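PDB 3ECC: DNA replication protein DnaC, which probably loads the replicative helicase during the initiation of bacterial DNA replication, as a P-loop ATPase of the AAA+ class that binds ATP and magnesium. Local coordinates for residues V98-L109 against Y128-T139. Sequence-based numbering, arbitrary orientation.
Sequences VLNSPVLVLDDL and YRYNNLKSTIIT. With BEF (beryllium trifluoride ion), chain D.
The carbonyl oxygen of S101 is gripped end-on by R129, with NH2 2.8 Å and NH1 2.9 Å from S101 O; NH1 lies on a lone pair, whereas NH2 stands above the carbonyl plane. NH2 also donates to S135 O, and NH1 makes a weak bond to L99 O, so the guanidinium ties the end of helix 93-99 to the turn entering strand 136-141. A bend at chi3 (74°) brings the group here, where it is sandwiched between K134 CB over its centre and L104 CB against the opposite face. Beside it, S135 OG donates to P102 O, 2.7 Å away and nearly along the C=O axis. Farther out, Y128 OH reaches N100 OD1 at 2.6 Å, OD1 lying at the ring edge, in its plane, with the amide turned 61° from the ring, while L99 packs over one ring face.

Strands 104-107 and 136-141 pair in parallel: L104 O accepts from I137 N, I137 O from L106 N, and L106 O from T139 N. Farther along the pair, T139 OG1 donates to D107 OD2 over 2.6 Å, meeting it from above the carboxylate plane, and accepts from D108 N in an almost straight bond (172°). D107 OD2 is also hydrogen-bonded to T52 of the Walker A motif. D107 and D108, both magnesium-binding residues, probably form the Walker B acidic pair, and T139 bonds to both. D108 OD2 is hydrogen-bonded to S111, while D108 OD1 lies 3.2 Å from F2 of the beryllium trifluoride.

The contact joins adjacent central strands of the parallel sheet, linked by helix 116-131 in a beta-alpha-beta crossover. Helix 51-65 covers the face bearing V105 and I137, L106 on the other face packs against helix 75-86, and strand 71-74 flanks strand 104-107.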
loop_
_atom_site.group_PDB
_atom_site.type_symbol
_atom_site.label_atom_id
_atom_site.label_comp_id
_atom_site.label_asym_id
_atom_site.label_seq_id
_atom_site.Cartn_x
_atom_site.Cartn_y
_atom_site.Cartn_z
ATOM N N VAL A 98 -3.644 -13.616 3.610
ATOM C CA VAL A 98 -3.670 -12.216 3.198
ATOM C C VAL A 98 -4.123 -11.316 4.346
ATOM O O VAL A 98 -3.413 -10.385 4.722
ATOM C CB VAL A 98 -4.573 -11.989 1.956
ATOM C CG1 VAL A 98 -4.811 -10.502 1.729
ATOM C CG2 VAL A 98 -3.950 -12.621 0.726
ATOM N N LEU A 99 -5.286 -11.620 4.921
ATOM C CA LEU A 99 -5.835 -10.822 6.021
ATOM C C LEU A 99 -4.922 -10.809 7.245
ATOM O O LEU A 99 -4.693 -9.762 7.838
ATOM C CB LEU A 99 -7.230 -11.325 6.422
ATOM C CG LEU A 99 -8.419 -11.117 5.476
ATOM C CD1 LEU A 99 -9.639 -11.864 5.999
ATOM C CD2 LEU A 99 -8.731 -9.639 5.261
ATOM N N ASN A 100 -4.389 -11.971 7.607
ATOM C CA ASN A 100 -3.571 -12.093 8.812
ATOM C C ASN A 100 -2.077 -11.865 8.582
ATOM O O ASN A 100 -1.270 -12.064 9.483
ATOM C CB ASN A 100 -3.829 -13.440 9.501
ATOM C CG ASN A 100 -5.183 -13.484 10.205
ATOM O OD1 ASN A 100 -5.556 -12.548 10.915
ATOM N ND2 ASN A 100 -5.920 -14.577 10.016
ATOM N N SER A 101 -1.724 -11.427 7.379
ATOM C CA SER A 101 -0.335 -11.161 7.038
ATOM C C SER A 101 0.251 -10.010 7.856
ATOM O O SER A 101 -0.391 -8.975 8.038
ATOM C CB SER A 101 -0.201 -10.854 5.551
ATOM O OG SER A 101 1.164 -10.789 5.181
ATOM N N PRO A 102 1.496 -10.185 8.328
ATOM C CA PRO A 102 2.198 -9.172 9.121
ATOM C C PRO A 102 2.486 -7.895 8.334
ATOM O O PRO A 102 2.459 -6.804 8.902
ATOM C CB PRO A 102 3.510 -9.873 9.506
ATOM C CG PRO A 102 3.664 -10.980 8.512
ATOM C CD PRO A 102 2.274 -11.434 8.221
ATOM N N VAL A 103 2.776 -8.036 7.044
ATOM C CA VAL A 103 2.972 -6.884 6.164
ATOM C C VAL A 103 2.277 -7.150 4.839
ATOM O O VAL A 103 2.470 -8.201 4.236
ATOM C CB VAL A 103 4.470 -6.611 5.889
ATOM C CG1 VAL A 103 4.630 -5.498 4.868
ATOM C CG2 VAL A 103 5.190 -6.241 7.162
ATOM N N LEU A 104 1.458 -6.204 4.397
ATOM C CA LEU A 104 0.765 -6.337 3.128
ATOM C C LEU A 104 0.910 -5.068 2.304
ATOM O O LEU A 104 0.752 -3.958 2.816
ATOM C CB LEU A 104 -0.717 -6.669 3.343
ATOM C CG LEU A 104 -1.571 -6.982 2.101
ATOM C CD1 LEU A 104 -1.241 -8.353 1.507
ATOM C CD2 LEU A 104 -3.048 -6.895 2.436
ATOM N N VAL A 105 1.232 -5.244 1.025
ATOM C CA VAL A 105 1.283 -4.139 0.092
ATOM C C VAL A 105 0.077 -4.216 -0.825
ATOM O O VAL A 105 -0.097 -5.200 -1.549
ATOM C CB VAL A 105 2.569 -4.165 -0.766
ATOM C CG1 VAL A 105 2.724 -2.852 -1.538
ATOM C CG2 VAL A 105 3.786 -4.428 0.098
ATOM N N LEU A 106 -0.765 -3.190 -0.774
ATOM C CA LEU A 106 -1.819 -3.011 -1.765
ATOM C C LEU A 106 -1.382 -1.957 -2.778
ATOM O O LEU A 106 -1.425 -0.757 -2.493
ATOM C CB LEU A 106 -3.136 -2.597 -1.100
ATOM C CG LEU A 106 -3.759 -3.527 -0.056
ATOM C CD1 LEU A 106 -5.057 -2.944 0.455
ATOM C CD2 LEU A 106 -3.984 -4.917 -0.619
ATOM N N ASP A 107 -0.939 -2.411 -3.947
ATOM C CA ASP A 107 -0.338 -1.529 -4.943
ATOM C C ASP A 107 -1.382 -1.074 -5.953
ATOM O O ASP A 107 -2.193 -1.882 -6.421
ATOM C CB ASP A 107 0.820 -2.239 -5.655
ATOM C CG ASP A 107 1.739 -1.274 -6.392
ATOM O OD1 ASP A 107 1.808 -1.355 -7.635
ATOM O OD2 ASP A 107 2.396 -0.436 -5.730
ATOM N N ASP A 108 -1.343 0.215 -6.297
ATOM C CA ASP A 108 -2.345 0.843 -7.167
ATOM C C ASP A 108 -3.762 0.687 -6.622
ATOM O O ASP A 108 -4.679 0.291 -7.343
ATOM C CB ASP A 108 -2.243 0.323 -8.604
ATOM C CG ASP A 108 -1.739 1.382 -9.577
ATOM O OD1 ASP A 108 -0.813 1.088 -10.376
ATOM O OD2 ASP A 108 -2.274 2.514 -9.545
ATOM N N LEU A 109 -3.928 1.006 -5.342
ATOM C CA LEU A 109 -5.196 0.794 -4.642
ATOM C C LEU A 109 -6.371 1.546 -5.293
ATOM O O LEU A 109 -6.406 2.783 -5.320
ATOM C CB LEU A 109 -5.066 1.137 -3.146
ATOM C CG LEU A 109 -6.305 0.996 -2.246
ATOM C CD1 LEU A 109 -6.870 -0.423 -2.229
ATOM C CD2 LEU A 109 -5.990 1.437 -0.828
ATOM N N TYR A 128 -10.472 -5.151 8.543
ATOM C CA TYR A 128 -9.868 -6.249 9.279
ATOM C C TYR A 128 -8.469 -5.880 9.770
ATOM O O TYR A 128 -8.147 -6.063 10.949
ATOM C CB TYR A 128 -9.803 -7.489 8.400
ATOM C CG TYR A 128 -9.377 -8.731 9.122
ATOM C CD1 TYR A 128 -10.317 -9.557 9.750
ATOM C CD2 TYR A 128 -8.037 -9.095 9.177
ATOM C CE1 TYR A 128 -9.925 -10.711 10.420
ATOM C CE2 TYR A 128 -7.632 -10.245 9.843
ATOM C CZ TYR A 128 -8.575 -11.051 10.464
ATOM O OH TYR A 128 -8.167 -12.189 11.119
ATOM N N ARG A 129 -7.660 -5.330 8.870
ATOM C CA ARG A 129 -6.280 -4.967 9.182
ATOM C C ARG A 129 -6.203 -3.720 10.047
ATOM O O ARG A 129 -5.225 -3.524 10.760
ATOM C CB ARG A 129 -5.466 -4.796 7.897
ATOM C CG ARG A 129 -5.297 -6.103 7.123
ATOM C CD ARG A 129 -4.468 -5.943 5.862
ATOM N NE ARG A 129 -3.041 -5.790 6.155
ATOM C CZ ARG A 129 -2.253 -6.777 6.576
ATOM N NH1 ARG A 129 -2.752 -7.995 6.756
ATOM N NH2 ARG A 129 -0.970 -6.542 6.837
ATOM N N TYR A 130 -7.241 -2.888 9.985
ATOM C CA TYR A 130 -7.428 -1.773 10.932
ATOM C C TYR A 130 -7.769 -2.277 12.342
ATOM O O TYR A 130 -7.188 -1.825 13.327
ATOM C CB TYR A 130 -8.531 -0.827 10.438
ATOM C CG TYR A 130 -8.856 0.324 11.369
ATOM C CD1 TYR A 130 -8.028 1.439 11.441
ATOM C CD2 TYR A 130 -10.004 0.311 12.160
ATOM C CE1 TYR A 130 -8.323 2.503 12.287
ATOM C CE2 TYR A 130 -10.304 1.371 13.010
ATOM C CZ TYR A 130 -9.461 2.461 13.067
ATOM O OH TYR A 130 -9.744 3.513 13.905
ATOM N N ASN A 131 -8.711 -3.210 12.436
ATOM C CA ASN A 131 -9.147 -3.714 13.742
ATOM C C ASN A 131 -8.110 -4.592 14.440
ATOM O O ASN A 131 -8.004 -4.586 15.671
ATOM C CB ASN A 131 -10.470 -4.472 13.618
ATOM C CG ASN A 131 -11.604 -3.590 13.147
ATOM O OD1 ASN A 131 -11.632 -2.388 13.423
ATOM N ND2 ASN A 131 -12.543 -4.180 12.419
ATOM N N ASN A 132 -7.356 -5.351 13.647
ATOM C CA ASN A 132 -6.405 -6.321 14.190
ATOM C C ASN A 132 -4.959 -5.860 14.068
ATOM O O ASN A 132 -4.043 -6.671 14.102
ATOM C CB ASN A 132 -6.592 -7.692 13.529
ATOM C CG ASN A 132 -8.053 -8.155 13.534
ATOM O OD1 ASN A 132 -8.922 -7.508 14.108
ATOM N ND2 ASN A 132 -8.317 -9.280 12.895
ATOM N N LEU A 133 -4.772 -4.550 13.932
ATOM C CA LEU A 133 -3.447 -3.923 13.926
ATOM C C LEU A 133 -2.475 -4.637 13.005
ATOM O O LEU A 133 -1.365 -4.993 13.391
ATOM C CB LEU A 133 -2.877 -3.811 15.349
ATOM C CG LEU A 133 -3.727 -3.077 16.393
ATOM C CD1 LEU A 133 -3.140 -3.243 17.774
ATOM C CD2 LEU A 133 -3.897 -1.608 16.055
ATOM N N LYS A 134 -2.893 -4.834 11.771
ATOM C CA LYS A 134 -2.058 -5.500 10.801
ATOM C C LYS A 134 -1.480 -4.453 9.855
ATOM O O LYS A 134 -2.207 -3.829 9.094
ATOM C CB LYS A 134 -2.880 -6.541 10.050
ATOM C CG LYS A 134 -3.344 -7.714 10.915
ATOM C CD LYS A 134 -2.319 -8.826 10.946
ATOM C CE LYS A 134 -2.574 -9.789 12.081
ATOM N NZ LYS A 134 -1.328 -10.549 12.370
ATOM N N SER A 135 -0.170 -4.243 9.934
ATOM C CA SER A 135 0.494 -3.176 9.178
ATOM C C SER A 135 0.384 -3.400 7.687
ATOM O O SER A 135 0.619 -4.501 7.190
ATOM C CB SER A 135 1.959 -3.045 9.582
ATOM O OG SER A 135 2.512 -4.319 9.882
ATOM N N THR A 136 0.018 -2.341 6.975
ATOM C CA THR A 136 -0.278 -2.442 5.560
ATOM C C THR A 136 0.198 -1.209 4.801
ATOM O O THR A 136 -0.076 -0.072 5.194
ATOM C CB THR A 136 -1.792 -2.705 5.304
ATOM O OG1 THR A 136 -2.152 -2.225 4.004
ATOM C CG2 THR A 136 -2.650 -2.005 6.336
ATOM N N ILE A 137 0.924 -1.448 3.715
ATOM C CA ILE A 137 1.459 -0.372 2.896
ATOM C C ILE A 137 0.650 -0.215 1.617
ATOM O O ILE A 137 0.262 -1.196 0.990
ATOM C CB ILE A 137 2.946 -0.603 2.569
ATOM C CG1 ILE A 137 3.753 -0.735 3.866
ATOM C CG2 ILE A 137 3.484 0.531 1.693
ATOM C CD1 ILE A 137 5.162 -1.284 3.681
ATOM N N ILE A 138 0.391 1.027 1.240
ATOM C CA ILE A 138 -0.473 1.318 0.106
ATOM C C ILE A 138 0.226 2.285 -0.835
ATOM O O ILE A 138 0.902 3.206 -0.394
ATOM C CB ILE A 138 -1.811 1.951 0.577
ATOM C CG1 ILE A 138 -2.647 0.943 1.367
ATOM C CG2 ILE A 138 -2.599 2.517 -0.607
ATOM C CD1 ILE A 138 -3.678 1.581 2.257
ATOM N N THR A 139 0.093 2.053 -2.134
ATOM C CA THR A 139 0.451 3.068 -3.121
ATOM C C THR A 139 -0.784 3.409 -3.928
ATOM O O THR A 139 -1.573 2.531 -4.278
ATOM C CB THR A 139 1.597 2.628 -4.066
ATOM O OG1 THR A 139 1.102 1.720 -5.057
ATOM C CG2 THR A 139 2.719 1.968 -3.282
HETATM BE BE BEF D . 1.946 3.907 -10.858
HETATM F F1 BEF D . 1.769 5.456 -10.038
HETATM F F2 BEF D . 2.098 2.414 -9.918
HETATM F F3 BEF D . 2.431 3.944 -12.552
#